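Local atomic coordinates of protein argonaute (Marinitoga piezophila, PDB entry 5I4A), a protein that cleaves single-stranded DNA as an RNA-guided endonuclease, using short 5'-hydroxyl guide RNAs to bind complementary DNA or RNA targets. Residues A[511-516]-A[589-594]; A[442-447]-A[498-503]. All coordinates share one frame; numbering follows the deposited sequence.

Interaction 1: A[511-516]-A[589-594]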
ATOM      1  N   PRO A 511       9.540 -17.732 -21.374  1.00 53.26           N
ATOM      2  CA  PRO A 511      10.180 -17.698 -20.058  1.00 52.62           C
ATOM      3  C   PRO A 511      10.186 -19.089 -19.454  1.00 52.95           C
ATOM      4  O   PRO A 511       9.189 -19.811 -19.507  1.00 53.64           O
ATOM      5  CB  PRO A 511       9.299 -16.738 -19.255  1.00 52.41           C
ATOM      6  CG  PRO A 511       7.966 -16.803 -19.928  1.00 53.18           C
ATOM      7  CD  PRO A 511       8.254 -17.016 -21.387  1.00 53.54           C
ATOM      8  N   GLU A 512      11.332 -19.474 -18.894  1.00 52.46           N
ATOM      9  CA  GLU A 512      11.394 -20.779 -18.250  1.00 52.73           C
ATOM     10  C   GLU A 512      10.570 -20.798 -16.971  1.00 52.72           C
ATOM     11  O   GLU A 512       9.967 -21.822 -16.635  1.00 53.25           O
ATOM     12  CB  GLU A 512      12.843 -21.163 -17.964  1.00 52.19           C
ATOM     13  CG  GLU A 512      13.044 -22.660 -17.896  1.00 67.59           C
ATOM     14  CD  GLU A 512      12.437 -23.371 -19.096  1.00 73.10           C
ATOM     15  OE1 GLU A 512      13.042 -23.323 -20.187  1.00 76.75           O
ATOM     16  OE2 GLU A 512      11.343 -23.958 -18.955  1.00 67.10           O
ATOM     17  N   ASN A 513      10.505 -19.673 -16.265  1.00 52.15           N
ATOM     18  CA  ASN A 513       9.723 -19.556 -15.046  1.00 52.09           C
ATOM     19  C   ASN A 513       8.915 -18.268 -15.084  1.00 51.98           C
ATOM     20  O   ASN A 513       9.333 -17.272 -15.681  1.00 51.61           O
ATOM     21  CB  ASN A 513      10.621 -19.585 -13.807  1.00 51.39           C
ATOM     22  CG  ASN A 513      11.635 -20.713 -13.854  1.00 51.39           C
ATOM     23  OD1 ASN A 513      11.306 -21.867 -13.582  1.00 51.87           O
ATOM     24  ND2 ASN A 513      12.875 -20.383 -14.200  1.00 50.85           N
ATOM     25  N   VAL A 514       7.749 -18.294 -14.440  1.00 52.30           N
ATOM     26  CA  VAL A 514       6.837 -17.157 -14.412  1.00 52.26           C
ATOM     27  C   VAL A 514       6.435 -16.897 -12.966  1.00 51.95           C
ATOM     28  O   VAL A 514       5.827 -17.760 -12.321  1.00 52.34           O
ATOM     29  CB  VAL A 514       5.594 -17.390 -15.288  1.00 53.11           C
ATOM     30  CG1 VAL A 514       4.657 -16.198 -15.203  1.00 53.05           C
ATOM     31  CG2 VAL A 514       5.999 -17.635 -16.733  1.00 53.80           C
ATOM     32  N   PHE A 515       6.772 -15.714 -12.462  1.00 51.24           N
ATOM     33  CA  PHE A 515       6.437 -15.304 -11.106  1.00 50.87           C
ATOM     34  C   PHE A 515       5.170 -14.459 -11.154  1.00 52.86           C
ATOM     35  O   PHE A 515       5.155 -13.395 -11.782  1.00 50.91           O
ATOM     36  CB  PHE A 515       7.580 -14.510 -10.474  1.00 49.93           C
ATOM     37  CG  PHE A 515       8.823 -15.320 -10.216  1.00 49.63           C
ATOM     38  CD1 PHE A 515       9.575 -15.820 -11.266  1.00 49.78           C
ATOM     39  CD2 PHE A 515       9.253 -15.558  -8.922  1.00 49.19           C
ATOM     40  CE1 PHE A 515      10.718 -16.559 -11.031  1.00 49.50           C
ATOM     41  CE2 PHE A 515      10.399 -16.295  -8.682  1.00 48.91           C
ATOM     42  CZ  PHE A 515      11.131 -16.796  -9.739  1.00 49.06           C
ATOM     43  N   ILE A 516       4.115 -14.930 -10.498  1.00 51.55           N
ATOM     44  CA  ILE A 516       2.849 -14.211 -10.423  1.00 51.81           C
ATOM     45  C   ILE A 516       2.718 -13.697  -8.996  1.00 51.30           C
ATOM     46  O   ILE A 516       2.434 -14.463  -8.067  1.00 51.45           O
ATOM     47  CB  ILE A 516       1.653 -15.086 -10.820  1.00 52.93           C
ATOM     48  CG1 ILE A 516       1.774 -15.537 -12.277  1.00 53.24           C
ATOM     49  CG2 ILE A 516       0.349 -14.331 -10.614  1.00 52.97           C
ATOM     50  CD1 ILE A 516       2.482 -16.868 -12.448  1.00 53.46           C
ATOM     51  N   ASN A 589       4.042 -23.604  -6.250  1.00 43.26           N
ATOM     52  CA  ASN A 589       5.368 -23.518  -6.850  1.00 37.02           C
ATOM     53  C   ASN A 589       5.679 -24.806  -7.586  1.00 42.68           C
ATOM     54  O   ASN A 589       5.685 -25.882  -6.985  1.00 42.85           O
ATOM     55  CB  ASN A 589       6.445 -23.237  -5.800  1.00 43.26           C
ATOM     56  CG  ASN A 589       7.838 -23.176  -6.396  1.00 40.15           C
ATOM     57  OD1 ASN A 589       8.005 -22.850  -7.570  1.00 40.98           O
ATOM     58  ND2 ASN A 589       8.844 -23.512  -5.595  1.00 35.81           N
ATOM     59  N   ASN A 590       5.954 -24.691  -8.885  1.00 36.95           N
ATOM     60  CA  ASN A 590       6.483 -25.794  -9.678  1.00 43.03           C
ATOM     61  C   ASN A 590       7.726 -25.365 -10.453  1.00 41.61           C
ATOM     62  O   ASN A 590       8.096 -26.017 -11.436  1.00 37.12           O
ATOM     63  CB  ASN A 590       5.420 -26.361 -10.625  1.00 41.96           C
ATOM     64  CG  ASN A 590       4.760 -25.295 -11.478  1.00 55.23           C
ATOM     65  OD1 ASN A 590       4.949 -25.260 -12.692  1.00 61.55           O
ATOM     66  ND2 ASN A 590       3.969 -24.431 -10.849  1.00 55.45           N
ATOM     67  N   THR A 591       8.380 -24.285 -10.026  1.00 37.00           N
ATOM     68  CA  THR A 591       9.663 -23.918 -10.602  1.00 37.02           C
ATOM     69  C   THR A 591      10.765 -24.782  -9.994  1.00 44.50           C
ATOM     70  O   THR A 591      10.560 -25.511  -9.017  1.00 43.16           O
ATOM     71  CB  THR A 591       9.983 -22.437 -10.363  1.00 41.65           C
ATOM     72  OG1 THR A 591      10.145 -22.193  -8.964  1.00 39.23           O
ATOM     73  CG2 THR A 591       8.883 -21.535 -10.908  1.00 37.02           C
ATOM     74  N   ASP A 592      11.952 -24.700 -10.587  1.00 38.37           N
ATOM     75  CA  ASP A 592      13.131 -25.363 -10.046  1.00 46.12           C
ATOM     76  C   ASP A 592      13.798 -24.558  -8.937  1.00 49.40           C
ATOM     77  O   ASP A 592      14.832 -24.983  -8.411  1.00 51.06           O
ATOM     78  CB  ASP A 592      14.131 -25.639 -11.168  1.00 58.29           C
ATOM     79  CG  ASP A 592      13.537 -26.506 -12.264  1.00 65.46           C
ATOM     80  OD1 ASP A 592      12.629 -27.313 -11.961  1.00 54.26           O
ATOM     81  OD2 ASP A 592      13.983 -26.388 -13.425  1.00 71.80           O
ATOM     82  N   TYR A 593      13.227 -23.415  -8.572  1.00 40.57           N
ATOM     83  CA  TYR A 593      13.736 -22.623  -7.466  1.00 40.46           C
ATOM     84  C   TYR A 593      13.156 -23.120  -6.151  1.00 43.14           C
ATOM     85  O   TYR A 593      11.998 -23.545  -6.086  1.00 39.36           O
ATOM     86  CB  TYR A 593      13.379 -21.148  -7.647  1.00 39.84           C
ATOM     87  CG  TYR A 593      14.106 -20.451  -8.768  1.00 36.82           C
ATOM     88  CD1 TYR A 593      15.477 -20.243  -8.705  1.00 36.80           C
ATOM     89  CD2 TYR A 593      13.420 -19.972  -9.875  1.00 37.44           C
ATOM     90  CE1 TYR A 593      16.146 -19.593  -9.722  1.00 36.86           C
ATOM     91  CE2 TYR A 593      14.081 -19.320 -10.897  1.00 38.51           C
ATOM     92  CZ  TYR A 593      15.443 -19.132 -10.815  1.00 36.93           C
ATOM     93  OH  TYR A 593      16.106 -18.483 -11.832  1.00 36.99           O
ATOM     94  N   THR A 594      13.970 -23.066  -5.105  1.00 65.75           N
ATOM     95  CA  THR A 594      13.461 -23.306  -3.767  1.00 59.15           C
ATOM     96  C   THR A 594      12.657 -22.097  -3.303  1.00 58.24           C
ATOM     97  O   THR A 594      12.724 -21.015  -3.891  1.00 47.16           O
ATOM     98  CB  THR A 594      14.604 -23.576  -2.787  1.00 49.72           C
ATOM     99  OG1 THR A 594      15.325 -22.361  -2.544  1.00 40.57           O
ATOM    100  CG2 THR A 594      15.555 -24.621  -3.354  1.00 53.82           C
TER
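N513 is the centre of this contact, its amide meeting T591 at one end and Y593 at the other. OD1 of N513 lies 3.5 Å from CB of T591, while ND2 of N513 comes obliquely to within 3.7 Å of CE2 of Y593, the amide and ring planes 56° apart. N513 OD1 is buried here without a polar partner, whereas ND2 donates to OD1 of N443. Beyond N513, CZ of F515 comes obliquely to the CD2 side of the same ring, 3.9 Å from CD2 of Y593, and the two side chains cross at about a right angle. N589 holds the loop in shape: its OD1 makes an Asx turn with the backbone N of T591, which stands above the carbonyl plane, and takes a short 2.6 Å bond from OG1 of T591 on a lone pair. ND2 of N589 also donates, in the amide plane, to the carbonyl O of Y593, gripping the loop from both ends of one amide. Within the RNase H-like PIWI domain, the contact joins the start of strand 513-519 to the connection between strand 582-589 and helix 595-605, with F515 and Y593 both packing on Q601 of that helix.

Interaction 2: A[442-447]-A[498-503]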
ATOM      1  N   LYS A 442      15.837 -15.568 -17.462  1.00 34.46           N
ATOM      2  CA  LYS A 442      14.909 -16.602 -17.905  1.00 37.34           C
ATOM      3  C   LYS A 442      13.539 -16.506 -17.245  1.00 45.31           C
ATOM      4  O   LYS A 442      12.644 -17.280 -17.604  1.00 36.09           O
ATOM      5  CB  LYS A 442      15.508 -17.979 -17.638  1.00 37.44           C
ATOM      6  CG  LYS A 442      15.841 -18.240 -16.178  1.00 44.06           C
ATOM      7  CD  LYS A 442      16.588 -19.558 -16.024  1.00 52.03           C
ATOM      8  CE  LYS A 442      17.210 -19.695 -14.644  1.00 46.68           C
ATOM      9  NZ  LYS A 442      18.047 -20.922 -14.542  1.00 45.38           N
ATOM     10  N   ASN A 443      13.346 -15.582 -16.309  1.00 42.00           N
ATOM     11  CA  ASN A 443      12.122 -15.503 -15.530  1.00 41.92           C
ATOM     12  C   ASN A 443      11.286 -14.299 -15.953  1.00 36.87           C
ATOM     13  O   ASN A 443      11.816 -13.252 -16.335  1.00 31.64           O
ATOM     14  CB  ASN A 443      12.440 -15.420 -14.036  1.00 40.93           C
ATOM     15  CG  ASN A 443      13.346 -16.544 -13.575  1.00 34.10           C
ATOM     16  OD1 ASN A 443      13.154 -17.703 -13.942  1.00 32.06           O
ATOM     17  ND2 ASN A 443      14.347 -16.205 -12.771  1.00 36.09           N
ATOM     18  N   LEU A 444       9.967 -14.466 -15.878  1.00 33.71           N
ATOM     19  CA  LEU A 444       9.007 -13.419 -16.206  1.00 36.87           C
ATOM     20  C   LEU A 444       8.298 -13.014 -14.920  1.00 40.20           C
ATOM     21  O   LEU A 444       7.522 -13.796 -14.358  1.00 34.74           O
ATOM     22  CB  LEU A 444       8.016 -13.897 -17.264  1.00 38.36           C
ATOM     23  CG  LEU A 444       6.850 -12.962 -17.596  1.00 43.15           C
ATOM     24  CD1 LEU A 444       7.368 -11.612 -18.054  1.00 32.16           C
ATOM     25  CD2 LEU A 444       5.946 -13.582 -18.652  1.00 40.65           C
ATOM     26  N   TYR A 445       8.569 -11.797 -14.457  1.00 40.73           N
ATOM     27  CA  TYR A 445       8.024 -11.294 -13.205  1.00 32.80           C
ATOM     28  C   TYR A 445       6.781 -10.463 -13.500  1.00 30.48           C
ATOM     29  O   TYR A 445       6.859  -9.444 -14.193  1.00 34.27           O
ATOM     30  CB  TYR A 445       9.074 -10.474 -12.455  1.00 28.14           C
ATOM     31  CG  TYR A 445      10.347 -11.254 -12.203  1.00 25.40           C
ATOM     32  CD1 TYR A 445      10.399 -12.234 -11.222  1.00 25.39           C
ATOM     33  CD2 TYR A 445      11.492 -11.022 -12.955  1.00 28.35           C
ATOM     34  CE1 TYR A 445      11.554 -12.957 -10.990  1.00 35.80           C
ATOM     35  CE2 TYR A 445      12.655 -11.742 -12.730  1.00 30.63           C
ATOM     36  CZ  TYR A 445      12.679 -12.706 -11.746  1.00 30.06           C
ATOM     37  OH  TYR A 445      13.828 -13.427 -11.516  1.00 31.90           O
ATOM     38  N   ILE A 446       5.641 -10.901 -12.969  1.00 33.30           N
ATOM     39  CA  ILE A 446       4.340 -10.311 -13.255  1.00 35.81           C
ATOM     40  C   ILE A 446       3.690  -9.913 -11.938  1.00 35.61           C
ATOM     41  O   ILE A 446       3.699 -10.691 -10.976  1.00 29.78           O
ATOM     42  CB  ILE A 446       3.445 -11.293 -14.035  1.00 46.46           C
ATOM     43  CG1 ILE A 446       4.037 -11.573 -15.419  1.00 44.81           C
ATOM     44  CG2 ILE A 446       2.027 -10.758 -14.158  1.00 48.51           C
ATOM     45  CD1 ILE A 446       3.340 -12.692 -16.164  1.00 45.66           C
ATOM     46  N   GLY A 447       3.138  -8.706 -11.893  1.00 31.58           N
ATOM     47  CA  GLY A 447       2.387  -8.226 -10.740  1.00 30.64           C
ATOM     48  C   GLY A 447       0.919  -8.088 -11.098  1.00 36.87           C
ATOM     49  O   GLY A 447       0.583  -7.698 -12.218  1.00 37.30           O
ATOM     50  N   LYS A 498      -0.945 -11.761 -22.977  1.00 46.42           N
ATOM     51  CA  LYS A 498      -0.319 -10.609 -23.617  1.00 55.98           C
ATOM     52  C   LYS A 498       1.073 -10.352 -23.046  1.00 49.49           C
ATOM     53  O   LYS A 498       2.041 -10.175 -23.794  1.00 45.60           O
ATOM     54  CB  LYS A 498      -1.212  -9.374 -23.465  1.00 50.97           C
ATOM     55  CG  LYS A 498      -2.575  -9.530 -24.124  1.00 51.90           C
ATOM     56  CD  LYS A 498      -2.936  -8.326 -24.969  1.00 49.78           C
ATOM     57  CE  LYS A 498      -3.871  -7.384 -24.236  1.00 52.54           C
ATOM     58  NZ  LYS A 498      -4.084  -6.126 -25.006  1.00 56.43           N
ATOM     59  N   ALA A 499       1.192 -10.342 -21.717  1.00 41.52           N
ATOM     60  CA  ALA A 499       2.499 -10.166 -21.091  1.00 44.72           C
ATOM     61  C   ALA A 499       3.450 -11.289 -21.481  1.00 56.03           C
ATOM     62  O   ALA A 499       4.632 -11.047 -21.760  1.00 47.03           O
ATOM     63  CB  ALA A 499       2.348 -10.096 -19.573  1.00 42.42           C
ATOM     64  N   PHE A 500       2.950 -12.527 -21.497  1.00 41.46           N
ATOM     65  CA  PHE A 500       3.742 -13.667 -21.945  1.00 44.83           C
ATOM     66  C   PHE A 500       4.311 -13.424 -23.337  1.00 42.39           C
ATOM     67  O   PHE A 500       5.506 -13.628 -23.583  1.00 42.28           O
ATOM     68  CB  PHE A 500       2.873 -14.926 -21.932  1.00 53.39           C
ATOM     69  CG  PHE A 500       3.629 -16.195 -21.662  1.00 57.09           C
ATOM     70  CD1 PHE A 500       4.391 -16.790 -22.652  1.00 57.16           C
ATOM     71  CD2 PHE A 500       3.556 -16.806 -20.420  1.00 55.37           C
ATOM     72  CE1 PHE A 500       5.079 -17.963 -22.407  1.00 53.30           C
ATOM     73  CE2 PHE A 500       4.243 -17.979 -20.168  1.00 55.41           C
ATOM     74  CZ  PHE A 500       5.005 -18.557 -21.163  1.00 52.14           C
ATOM     75  N   GLU A 501       3.462 -12.970 -24.263  1.00 41.72           N
ATOM     76  CA  GLU A 501       3.908 -12.752 -25.634  1.00 41.71           C
ATOM     77  C   GLU A 501       4.965 -11.657 -25.703  1.00 51.87           C
ATOM     78  O   GLU A 501       5.907 -11.745 -26.499  1.00 48.09           O
ATOM     79  CB  GLU A 501       2.714 -12.408 -26.523  1.00 54.39           C
ATOM     80  CG  GLU A 501       2.801 -12.995 -27.922  1.00 63.15           C
ATOM     81  CD  GLU A 501       2.867 -14.510 -27.905  1.00 63.74           C
ATOM     82  OE1 GLU A 501       2.081 -15.131 -27.159  1.00 64.70           O
ATOM     83  OE2 GLU A 501       3.714 -15.076 -28.625  1.00 64.35           O
ATOM     84  N   LYS A 502       4.826 -10.618 -24.870  1.00 43.83           N
ATOM     85  CA  LYS A 502       5.820  -9.548 -24.825  1.00 46.59           C
ATOM     86  C   LYS A 502       7.201 -10.085 -24.475  1.00 47.64           C
ATOM     87  O   LYS A 502       8.202  -9.690 -25.088  1.00 49.56           O
ATOM     88  CB  LYS A 502       5.391  -8.482 -23.818  1.00 53.36           C
ATOM     89  CG  LYS A 502       4.094  -7.777 -24.175  1.00 50.97           C
ATOM     90  CD  LYS A 502       4.272  -6.909 -25.402  1.00 53.47           C
ATOM     91  CE  LYS A 502       2.958  -6.304 -25.860  1.00 48.42           C
ATOM     92  NZ  LYS A 502       3.139  -5.546 -27.125  1.00 51.06           N
ATOM     93  N   TYR A 503       7.279 -10.972 -23.481  1.00 40.20           N
ATOM     94  CA  TYR A 503       8.552 -11.600 -23.138  1.00 39.96           C
ATOM     95  C   TYR A 503       9.131 -12.333 -24.342  1.00 40.11           C
ATOM     96  O   TYR A 503      10.278 -12.096 -24.737  1.00 39.82           O
ATOM     97  CB  TYR A 503       8.366 -12.559 -21.958  1.00 40.07           C
ATOM     98  CG  TYR A 503       9.649 -13.199 -21.463  1.00 39.82           C
ATOM     99  CD1 TYR A 503      10.224 -14.272 -22.137  1.00 43.96           C
ATOM    100  CD2 TYR A 503      10.280 -12.737 -20.313  1.00 39.42           C
ATOM    101  CE1 TYR A 503      11.393 -14.857 -21.689  1.00 39.77           C
ATOM    102  CE2 TYR A 503      11.451 -13.322 -19.855  1.00 39.52           C
ATOM    103  CZ  TYR A 503      12.000 -14.382 -20.548  1.00 46.76           C
ATOM    104  OH  TYR A 503      13.163 -14.969 -20.103  1.00 47.10           O
TER
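The ring of Y503 and the isobutyl group of L444 form the tight part of this strand-to-helix contact. Both residues point toward the other segment, and with CG anti to the backbone N in each (chi1 -176° for Y503) they slide past one another in opposite directions. CD1 of L444 lies 3.9 Å from CD2 of Y503, and CD2 of L444 reaches the helix backbone at CA of F500, 4.0 Å away. Further along the tyrosine the ring runs beside the strand backbone, CE2 of Y503 standing 3.5 Å from the carbonyl O of N443. The hydroxyl ends against K442, with OH of Y503 only 3.2 Å from CA of K442, and is hydrogen-bonded to the carbonyl O of E441. A leucine in place of Y503 would probably loosen the segment leading into the strand, because the bond to E441 and the packing against K442 would be lost. Packing thins toward I446, whose CD1 is 4.4 Å from CB of A499. At the other end, exposed K442 directs its CB away from the helix and contributes little beyond its backbone. The axes of helix segment 498-503 and strand segment 443-447 come within 9.8 Å, at 146° between their directions, as a helix laid on one face of the RNase H-like PIWI sheet. Strands 458-466 and 472-482 help fill the interface, A465 touching L444, I446 and A499 and L473 touching L444 and Y503, while V514 of strand 513-519 packs on I446 and F500.

Both contacts belong to the PIWI domain, their centres 12 Å apart, and meet through neighbouring parallel strands 443-452 and 513-519 of one mixed sheet. Interaction 2 closes before interaction 1 opens: strand 472-482, helix 485-507 and strand 513-519 form a beta-alpha-beta crossover that sets the last beside strand 443-452. Interaction 2 lies on the sheet face covered by helix 485-507, interaction 1 on the other, facing helix 595-605. N443, already bonded to N513, also gives ND2 to OH of Y593, and F515 N bonds to L444 O. The same strands carry inferred catalytic residues D449 and D519; interaction 1 lies away from that site, whereas the I446 side chain is about 10 Å from that of D449.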